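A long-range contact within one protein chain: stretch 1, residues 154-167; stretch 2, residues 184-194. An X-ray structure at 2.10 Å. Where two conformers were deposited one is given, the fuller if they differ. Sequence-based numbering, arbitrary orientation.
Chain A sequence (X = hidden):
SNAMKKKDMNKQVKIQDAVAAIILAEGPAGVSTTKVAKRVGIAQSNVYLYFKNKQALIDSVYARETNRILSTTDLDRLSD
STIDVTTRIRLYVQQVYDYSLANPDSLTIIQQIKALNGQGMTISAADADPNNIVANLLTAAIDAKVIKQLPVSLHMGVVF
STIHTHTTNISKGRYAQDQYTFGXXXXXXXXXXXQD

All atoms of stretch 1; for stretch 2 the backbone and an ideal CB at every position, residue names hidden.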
ATOM      1  N   LEU A 154      -2.698   6.272  10.311  1.00  2.00           N
ATOM      2  CA  LEU A 154      -3.601   6.691   9.231  1.00  2.00           C
ATOM      3  C   LEU A 154      -3.092   7.901   8.444  1.00  2.00           C
ATOM      4  O   LEU A 154      -3.212   7.953   7.219  1.00  2.00           O
ATOM      5  CB  LEU A 154      -5.021   6.982   9.730  1.00  2.02           C
ATOM      6  CG  LEU A 154      -5.963   5.872  10.217  1.00  6.28           C
ATOM      7  CD1 LEU A 154      -7.447   6.146   9.843  1.00  7.79           C
ATOM      8  CD2 LEU A 154      -5.580   4.583   9.735  1.00  6.10           C
ATOM      9  N   HIS A 155      -2.542   8.871   9.164  1.00  2.00           N
ATOM     10  CA  HIS A 155      -1.826  10.003   8.587  1.00  2.59           C
ATOM     11  C   HIS A 155      -0.595   9.590   7.769  1.00  3.78           C
ATOM     12  O   HIS A 155      -0.443  10.019   6.612  1.00  3.00           O
ATOM     13  CB  HIS A 155      -1.429  10.971   9.695  1.00  2.02           C
ATOM     14  CG  HIS A 155      -2.583  11.770  10.224  1.00  2.12           C
ATOM     15  ND1 HIS A 155      -3.097  11.605  11.502  1.00  6.06           N
ATOM     16  CD2 HIS A 155      -3.330  12.729   9.641  1.00  2.00           C
ATOM     17  CE1 HIS A 155      -4.114  12.439  11.677  1.00  2.00           C
ATOM     18  NE2 HIS A 155      -4.264  13.135  10.560  1.00  3.12           N
HETATM   19  N   MSE A 156       0.272   8.774   8.383  0.50  3.47           N
HETATM   20  CA  MSE A 156       1.408   8.135   7.688  0.50  4.45           C
HETATM   21  C   MSE A 156       0.952   7.394   6.435  0.50  4.11           C
HETATM   22  O   MSE A 156       1.537   7.528   5.365  0.50  4.37           O
HETATM   23  CB  MSE A 156       2.103   7.138   8.624  0.50  4.80           C
HETATM   24  CG  MSE A 156       2.941   7.796   9.713  0.50  6.10           C
HETATM   25 SE   MSE A 156       4.317   8.917   8.904  0.50 11.45          SE
HETATM   26  CE  MSE A 156       5.535   7.520   8.255  0.50  8.16           C
ATOM     27  N   GLY A 157      -0.106   6.614   6.595  1.00  4.78           N
ATOM     28  CA  GLY A 157      -0.678   5.765   5.527  1.00  4.38           C
ATOM     29  C   GLY A 157      -1.122   6.550   4.305  1.00  4.74           C
ATOM     30  O   GLY A 157      -0.804   6.163   3.169  1.00  5.66           O
ATOM     31  N   VAL A 158      -1.842   7.652   4.511  1.00  4.95           N
ATOM     32  CA  VAL A 158      -2.286   8.481   3.398  1.00  5.42           C
ATOM     33  C   VAL A 158      -1.113   9.137   2.631  1.00  6.21           C
ATOM     34  O   VAL A 158      -1.133   9.188   1.387  1.00  6.65           O
ATOM     35  CB  VAL A 158      -3.392   9.524   3.810  1.00  6.80           C
ATOM     36  CG1 VAL A 158      -2.851  10.614   4.761  1.00  6.66           C
ATOM     37  CG2 VAL A 158      -3.928  10.203   2.568  1.00  7.01           C
ATOM     38  N   VAL A 159      -0.106   9.621   3.372  1.00  5.42           N
ATOM     39  CA  VAL A 159       1.117  10.147   2.808  1.00  5.04           C
ATOM     40  C   VAL A 159       1.808   9.097   1.946  1.00  4.99           C
ATOM     41  O   VAL A 159       2.112   9.325   0.770  1.00  5.17           O
ATOM     42  CB  VAL A 159       2.084  10.612   3.930  1.00  5.13           C
ATOM     43  CG1 VAL A 159       3.519  11.017   3.341  1.00  5.74           C
ATOM     44  CG2 VAL A 159       1.489  11.774   4.658  1.00  4.94           C
ATOM     45  N   PHE A 160       2.101   7.956   2.528  1.00  3.59           N
ATOM     46  CA  PHE A 160       2.880   6.971   1.813  1.00  4.06           C
ATOM     47  C   PHE A 160       2.135   6.282   0.701  1.00  4.12           C
ATOM     48  O   PHE A 160       2.701   6.053  -0.387  1.00  3.13           O
ATOM     49  CB  PHE A 160       3.538   5.980   2.796  1.00  4.70           C
ATOM     50  CG  PHE A 160       4.782   6.547   3.404  1.00  8.26           C
ATOM     51  CD1 PHE A 160       6.026   6.191   2.918  1.00  7.48           C
ATOM     52  CD2 PHE A 160       4.701   7.521   4.415  1.00 10.13           C
ATOM     53  CE1 PHE A 160       7.171   6.753   3.462  1.00  9.89           C
ATOM     54  CE2 PHE A 160       5.821   8.083   4.944  1.00  8.05           C
ATOM     55  CZ  PHE A 160       7.066   7.715   4.467  1.00  8.06           C
ATOM     56  N   SER A 161       0.867   5.945   0.953  0.50  4.20           N
ATOM     57  CA  SER A 161       0.068   5.220  -0.058  0.50  4.23           C
ATOM     58  C   SER A 161      -0.201   6.044  -1.311  0.50  4.00           C
ATOM     59  O   SER A 161      -0.068   5.540  -2.422  0.50  4.10           O
ATOM     60  CB  SER A 161      -1.232   4.695   0.533  0.50  4.56           C
ATOM     61  OG  SER A 161      -2.080   4.210  -0.486  0.50  6.82           O
ATOM     62  N   THR A 162      -0.539   7.315  -1.120  1.00  4.09           N
ATOM     63  CA  THR A 162      -0.794   8.267  -2.228  1.00  4.04           C
ATOM     64  C   THR A 162       0.478   8.501  -3.066  1.00  3.35           C
ATOM     65  O   THR A 162       0.415   8.452  -4.280  1.00  2.00           O
ATOM     66  CB  THR A 162      -1.321   9.631  -1.713  1.00  3.81           C
ATOM     67  OG1 THR A 162      -2.531   9.404  -0.970  1.00  4.71           O
ATOM     68  CG2 THR A 162      -1.615  10.635  -2.857  1.00  2.80           C
ATOM     69  N   ILE A 163       1.608   8.751  -2.396  1.00  2.29           N
ATOM     70  CA  ILE A 163       2.869   8.910  -3.090  1.00  2.34           C
ATOM     71  C   ILE A 163       3.296   7.617  -3.771  1.00  2.37           C
ATOM     72  O   ILE A 163       3.802   7.635  -4.889  1.00  2.39           O
ATOM     73  CB  ILE A 163       3.957   9.474  -2.140  1.00  2.19           C
ATOM     74  CG1 ILE A 163       3.614  10.941  -1.800  1.00  3.28           C
ATOM     75  CG2 ILE A 163       5.349   9.304  -2.744  1.00  2.00           C
ATOM     76  CD1 ILE A 163       4.437  11.540  -0.609  1.00  3.12           C
ATOM     77  N   HIS A 164       3.091   6.482  -3.109  1.00  2.76           N
ATOM     78  CA  HIS A 164       3.486   5.239  -3.720  1.00  3.38           C
ATOM     79  C   HIS A 164       2.696   4.963  -5.013  1.00  3.29           C
ATOM     80  O   HIS A 164       3.293   4.640  -6.015  1.00  3.42           O
ATOM     81  CB  HIS A 164       3.367   4.078  -2.731  1.00  2.85           C
ATOM     82  CG  HIS A 164       3.948   2.809  -3.245  1.00  5.14           C
ATOM     83  ND1 HIS A 164       3.501   1.574  -2.848  1.00 10.38           N
ATOM     84  CD2 HIS A 164       4.938   2.580  -4.136  1.00  5.27           C
ATOM     85  CE1 HIS A 164       4.185   0.635  -3.481  1.00  7.80           C
ATOM     86  NE2 HIS A 164       5.059   1.221  -4.268  1.00  4.17           N
ATOM     87  N   THR A 165       1.367   5.097  -4.968  1.00  3.58           N
ATOM     88  CA  THR A 165       0.492   4.899  -6.130  1.00  4.93           C
ATOM     89  C   THR A 165       0.886   5.826  -7.287  1.00  4.45           C
ATOM     90  O   THR A 165       0.992   5.400  -8.435  1.00  5.41           O
ATOM     91  CB  THR A 165      -0.995   5.097  -5.768  1.00  4.48           C
ATOM     92  OG1 THR A 165      -1.363   4.213  -4.692  1.00  6.37           O
ATOM     93  CG2 THR A 165      -1.904   4.784  -6.954  1.00  6.40           C
ATOM     94  N   HIS A 166       1.117   7.085  -6.967  1.00  4.08           N
ATOM     95  CA  HIS A 166       1.514   8.088  -7.952  1.00  4.19           C
ATOM     96  C   HIS A 166       2.844   7.662  -8.606  1.00  4.08           C
ATOM     97  O   HIS A 166       3.000   7.739  -9.812  1.00  4.05           O
ATOM     98  CB  HIS A 166       1.606   9.456  -7.235  1.00  2.87           C
ATOM     99  CG  HIS A 166       1.999  10.604  -8.124  1.00  5.30           C
ATOM    100  ND1 HIS A 166       1.347  10.899  -9.306  1.00  5.00           N
ATOM    101  CD2 HIS A 166       2.949  11.558  -7.973  1.00  2.00           C
ATOM    102  CE1 HIS A 166       1.892  11.975  -9.853  1.00  4.22           C
ATOM    103  NE2 HIS A 166       2.867  12.391  -9.067  1.00  4.65           N
ATOM    104  N   THR A 167       3.786   7.174  -7.791  1.00  4.15           N
ATOM    105  CA  THR A 167       5.094   6.723  -8.290  1.00  4.43           C
ATOM    106  C   THR A 167       4.993   5.526  -9.240  1.00  4.91           C
ATOM    107  O   THR A 167       5.578   5.542 -10.304  1.00  4.58           O
ATOM    108  CB  THR A 167       6.014   6.355  -7.128  1.00  4.70           C
ATOM    109  OG1 THR A 167       6.139   7.517  -6.278  1.00  4.73           O
ATOM    110  CG2 THR A 167       7.410   5.912  -7.657  1.00  3.27           C
ATOM    111  N   UNK A 184      -0.499  19.531  -6.716  1.00  3.64           N
ATOM    112  CA  UNK A 184      -1.721  18.757  -7.039  1.00  4.47           C
ATOM    113  C   UNK A 184      -1.902  17.533  -6.102  1.00  4.65           C
ATOM    114  O   UNK A 184      -3.007  17.273  -5.605  1.00  5.47           O
ATOM    115  CB  UNK A 184      -1.665  18.286  -8.494  1.00  4.47           C
ATOM    116  N   UNK A 185      -0.826  16.770  -5.916  1.00  4.87           N
ATOM    117  CA  UNK A 185      -0.873  15.555  -5.110  1.00  4.95           C
ATOM    118  C   UNK A 185      -0.992  15.895  -3.621  1.00  4.98           C
ATOM    119  O   UNK A 185      -1.758  15.254  -2.876  1.00  5.45           O
ATOM    120  CB  UNK A 185       0.371  14.701  -5.362  1.00  4.95           C
ATOM    121  N   UNK A 186      -0.237  16.908  -3.176  1.00  4.51           N
ATOM    122  CA  UNK A 186      -0.277  17.357  -1.776  1.00  4.33           C
ATOM    123  C   UNK A 186      -1.654  17.900  -1.422  1.00  3.92           C
ATOM    124  O   UNK A 186      -2.051  17.829  -0.276  1.00  5.10           O
ATOM    125  CB  UNK A 186       0.788  18.426  -1.522  1.00  4.33           C
ATOM    126  N   UNK A 187      -2.401  18.439  -2.389  1.00  3.88           N
ATOM    127  CA  UNK A 187      -3.763  18.892  -2.050  1.00  4.84           C
ATOM    128  C   UNK A 187      -4.633  17.708  -1.507  1.00  4.74           C
ATOM    129  O   UNK A 187      -5.335  17.833  -0.483  1.00  4.63           O
ATOM    130  CB  UNK A 187      -4.424  19.512  -3.283  1.00  4.84           C
ATOM    131  N   UNK A 188      -4.564  16.559  -2.165  1.00  4.99           N
ATOM    132  CA  UNK A 188      -5.286  15.367  -1.667  1.00  5.80           C
ATOM    133  C   UNK A 188      -4.773  14.917  -0.265  1.00  4.76           C
ATOM    134  O   UNK A 188      -5.557  14.697   0.656  1.00  4.82           O
ATOM    135  CB  UNK A 188      -5.133  14.219  -2.667  1.00  5.80           C
ATOM    136  N   UNK A 189      -3.453  14.807  -0.110  1.00  4.69           N
ATOM    137  CA  UNK A 189      -2.839  14.332   1.143  1.00  3.87           C
ATOM    138  C   UNK A 189      -3.105  15.272   2.310  1.00  4.00           C
ATOM    139  O   UNK A 189      -3.459  14.828   3.393  1.00  3.18           O
ATOM    140  CB  UNK A 189      -1.329  14.165   0.960  1.00  3.87           C
ATOM    141  N   UNK A 190      -2.936  16.576   2.074  1.00  3.89           N
ATOM    142  CA  UNK A 190      -3.147  17.586   3.119  1.00  4.07           C
ATOM    143  C   UNK A 190      -4.616  17.719   3.517  1.00  3.58           C
ATOM    144  O   UNK A 190      -4.923  17.827   4.702  1.00  3.71           O
ATOM    145  CB  UNK A 190      -2.622  18.943   2.646  1.00  4.07           C
ATOM    146  N   UNK A 191      -5.523  17.760   2.539  1.00  3.65           N
ATOM    147  CA  UNK A 191      -6.981  17.662   2.845  1.00  3.37           C
ATOM    148  C   UNK A 191      -7.325  16.430   3.713  1.00  3.73           C
ATOM    149  O   UNK A 191      -8.113  16.526   4.677  1.00  2.56           O
ATOM    150  CB  UNK A 191      -7.781  17.597   1.542  1.00  3.37           C
ATOM    151  N   UNK A 192      -6.772  15.277   3.329  1.00  3.20           N
ATOM    152  CA  UNK A 192      -6.992  14.005   4.084  1.00  3.15           C
ATOM    153  C   UNK A 192      -6.584  14.207   5.539  1.00  3.82           C
ATOM    154  O   UNK A 192      -7.339  13.896   6.425  1.00  4.62           O
ATOM    155  CB  UNK A 192      -6.199  12.849   3.472  1.00  3.15           C
ATOM    156  N   UNK A 193      -5.395  14.763   5.764  1.00  4.45           N
ATOM    157  CA  UNK A 193      -4.841  14.945   7.119  1.00  6.49           C
ATOM    158  C   UNK A 193      -5.456  16.080   7.962  1.00  6.64           C
ATOM    159  O   UNK A 193      -5.607  15.940   9.167  1.00  7.26           O
ATOM    160  CB  UNK A 193      -3.337  15.201   6.997  1.00  6.49           C
ATOM    161  N   UNK A 194      -5.723  17.222   7.352  1.00  7.67           N
ATOM    162  CA  UNK A 194      -5.949  18.439   8.126  1.00  7.79           C
ATOM    163  C   UNK A 194      -7.270  18.451   8.872  1.00  7.32           C
ATOM    164  O   UNK A 194      -8.243  17.838   8.450  1.00  6.14           O
ATOM    165  CB  UNK A 194      -5.885  19.656   7.201  1.00  7.79           C
TER

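The two helices run nearly antiparallel, their N-to-C directions 162° apart, so early positions of stretch 2 meet the C-terminal part of stretch 1 and late positions meet its start.

Position 184 has nothing of stretch 1 within 5.5 Å of its ideal CB and is left free by this contact; it is D184.

At position 185 CA-to-CB points toward stretch 1, with the ideal CB 4.8 Å from H166 CD2. An imidazole face and a methyl favour a medium or large apolar side chain, and leucine, isoleucine or methionine would suit. The residue is I185. Its CD1 lies 3.9 Å from the centroid of the H166 ring, a CH-pi contact, while CG2 packs 3.8 Å from T162 CG2.

Positions 186 and 187 carry no constraint from stretch 1: CB of 186 points away and 187 is out of reach. They are F186 and Q187.

Position 188 points sideways, its ideal CB 5.0 Å from T162 CG2. A flexible apolar chain could graze this methyl, though other residues would also fit. It is selenomethionine M188, whose SE comes 4.1 Å from T162 CG2.

Position 189 lies opposite V159. Its CB points sideways, over a hollow lined by V158, V159, T162 and I163. The T162 hydroxyl is already engaged, OG1 donating to V158 O at 2.7 Å, so the hollow mainly offers carbon; a branched aliphatic or leucine would suit. I189 fills it as a knob in a hole: CG1 is 3.7 Å from T162 CG2, CG2 is 3.8 Å from V159 CG2, and CD1 reaches to 4.0 Å from I163 CG1.

Position 190 points away and 191 is out of reach, so neither is specified here; they are W190 and D191.

At position 192 CB points toward stretch 1 and its ideal position is already 3.6 Å from V158 CG2. Such closeness favours a small residue. A192 makes precisely this contact.

Position 193 points sideways, its ideal CB 3.6 Å from H155 CD2 and 5.1 Å from V158 CG1. A long, unbranched apolar chain could run on past the valines, and leucine is also plausible. Selenomethionine M193 extends this way, with CG 3.9 Å from V158 CG1 and SE 3.9 Å from V159 CG2. H155 NE2 donates a weak hydrogen bond to M193 O at 3.4 Å.

Position 194 leaves helical geometry (phi/psi -72/150) and points away, which suits many residues; it is K194.

Stretch 2 (184-194) DIFQMIWDAMK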
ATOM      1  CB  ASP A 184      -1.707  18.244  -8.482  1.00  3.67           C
ATOM      2  CG  ASP A 184      -1.692  19.361  -9.508  1.00  6.93           C
ATOM      3  OD1 ASP A 184      -2.296  20.432  -9.254  1.00  4.89           O
ATOM      4  OD2 ASP A 184      -1.066  19.150 -10.569  1.00  6.59           O
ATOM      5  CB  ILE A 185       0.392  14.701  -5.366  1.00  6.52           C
ATOM      6  CG1 ILE A 185       0.591  14.405  -6.866  1.00  5.38           C
ATOM      7  CG2 ILE A 185       0.390  13.425  -4.484  1.00  5.76           C
ATOM      8  CD1 ILE A 185      -0.647  13.738  -7.563  1.00  8.01           C
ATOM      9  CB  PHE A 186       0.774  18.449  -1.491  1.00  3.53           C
ATOM     10  CG  PHE A 186       0.882  18.816  -0.008  1.00  3.83           C
ATOM     11  CD1 PHE A 186       1.204  17.841   0.947  1.00  6.45           C
ATOM     12  CD2 PHE A 186       0.669  20.107   0.421  1.00  2.95           C
ATOM     13  CE1 PHE A 186       1.287  18.163   2.299  1.00  7.05           C
ATOM     14  CE2 PHE A 186       0.772  20.444   1.767  1.00  2.00           C
ATOM     15  CZ  PHE A 186       1.072  19.481   2.705  1.00  3.20           C
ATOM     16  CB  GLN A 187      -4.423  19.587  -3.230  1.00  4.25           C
ATOM     17  CG  GLN A 187      -5.705  20.350  -2.852  1.00  8.46           C
ATOM     18  CD  GLN A 187      -6.489  20.766  -4.089  1.00 13.98           C
ATOM     19  OE1 GLN A 187      -6.729  19.951  -5.008  1.00 17.54           O
ATOM     20  NE2 GLN A 187      -6.851  22.032  -4.148  1.00 12.76           N
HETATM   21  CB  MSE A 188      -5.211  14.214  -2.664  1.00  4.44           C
HETATM   22  CG  MSE A 188      -5.492  12.848  -1.971  1.00  7.54           C
HETATM   23 SE   MSE A 188      -5.595  11.405  -3.268  0.80  8.94          SE
HETATM   24  CE  MSE A 188      -7.409  11.590  -3.930  1.00  6.13           C
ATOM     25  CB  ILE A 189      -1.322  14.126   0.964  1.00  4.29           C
ATOM     26  CG1 ILE A 189      -1.044  12.981  -0.038  1.00  3.68           C
ATOM     27  CG2 ILE A 189      -0.615  13.940   2.325  1.00  6.20           C
ATOM     28  CD1 ILE A 189       0.408  12.942  -0.497  1.00  3.62           C
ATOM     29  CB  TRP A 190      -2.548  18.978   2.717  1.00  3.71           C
ATOM     30  CG  TRP A 190      -2.691  20.068   3.808  1.00  2.27           C
ATOM     31  CD1 TRP A 190      -3.316  21.288   3.678  1.00  4.12           C
ATOM     32  CD2 TRP A 190      -2.214  20.015   5.178  1.00  4.06           C
ATOM     33  NE1 TRP A 190      -3.248  21.979   4.857  1.00  3.98           N
ATOM     34  CE2 TRP A 190      -2.599  21.225   5.799  1.00  2.32           C
ATOM     35  CE3 TRP A 190      -1.529  19.043   5.945  1.00  3.39           C
ATOM     36  CZ2 TRP A 190      -2.291  21.513   7.141  1.00  6.32           C
ATOM     37  CZ3 TRP A 190      -1.236  19.316   7.271  1.00  4.82           C
ATOM     38  CH2 TRP A 190      -1.617  20.540   7.867  1.00  3.11           C
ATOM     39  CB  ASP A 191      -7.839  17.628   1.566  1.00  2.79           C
ATOM     40  CG  ASP A 191      -7.855  18.964   0.841  1.00  3.42           C
ATOM     41  OD1 ASP A 191      -7.317  19.929   1.407  1.00  3.28           O
ATOM     42  OD2 ASP A 191      -8.396  19.051  -0.288  1.00  2.91           O
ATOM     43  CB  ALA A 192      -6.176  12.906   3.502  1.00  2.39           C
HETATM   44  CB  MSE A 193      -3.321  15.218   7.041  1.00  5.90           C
HETATM   45  CG  MSE A 193      -2.476  14.112   6.360  1.00  3.04           C
HETATM   46 SE   MSE A 193      -0.638  14.658   6.177  0.70  8.34          SE
HETATM   47  CE  MSE A 193       0.016  14.401   8.005  1.00  3.49           C
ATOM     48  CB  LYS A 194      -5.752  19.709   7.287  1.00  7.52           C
ATOM     49  CG  LYS A 194      -6.913  20.087   6.400  1.00 10.94           C
ATOM     50  CD  LYS A 194      -6.663  21.451   5.755  1.00 13.76           C
ATOM     51  CE  LYS A 194      -7.396  21.564   4.429  1.00 15.51           C
ATOM     52  NZ  LYS A 194      -8.837  21.637   4.734  1.00 18.76           N
TER
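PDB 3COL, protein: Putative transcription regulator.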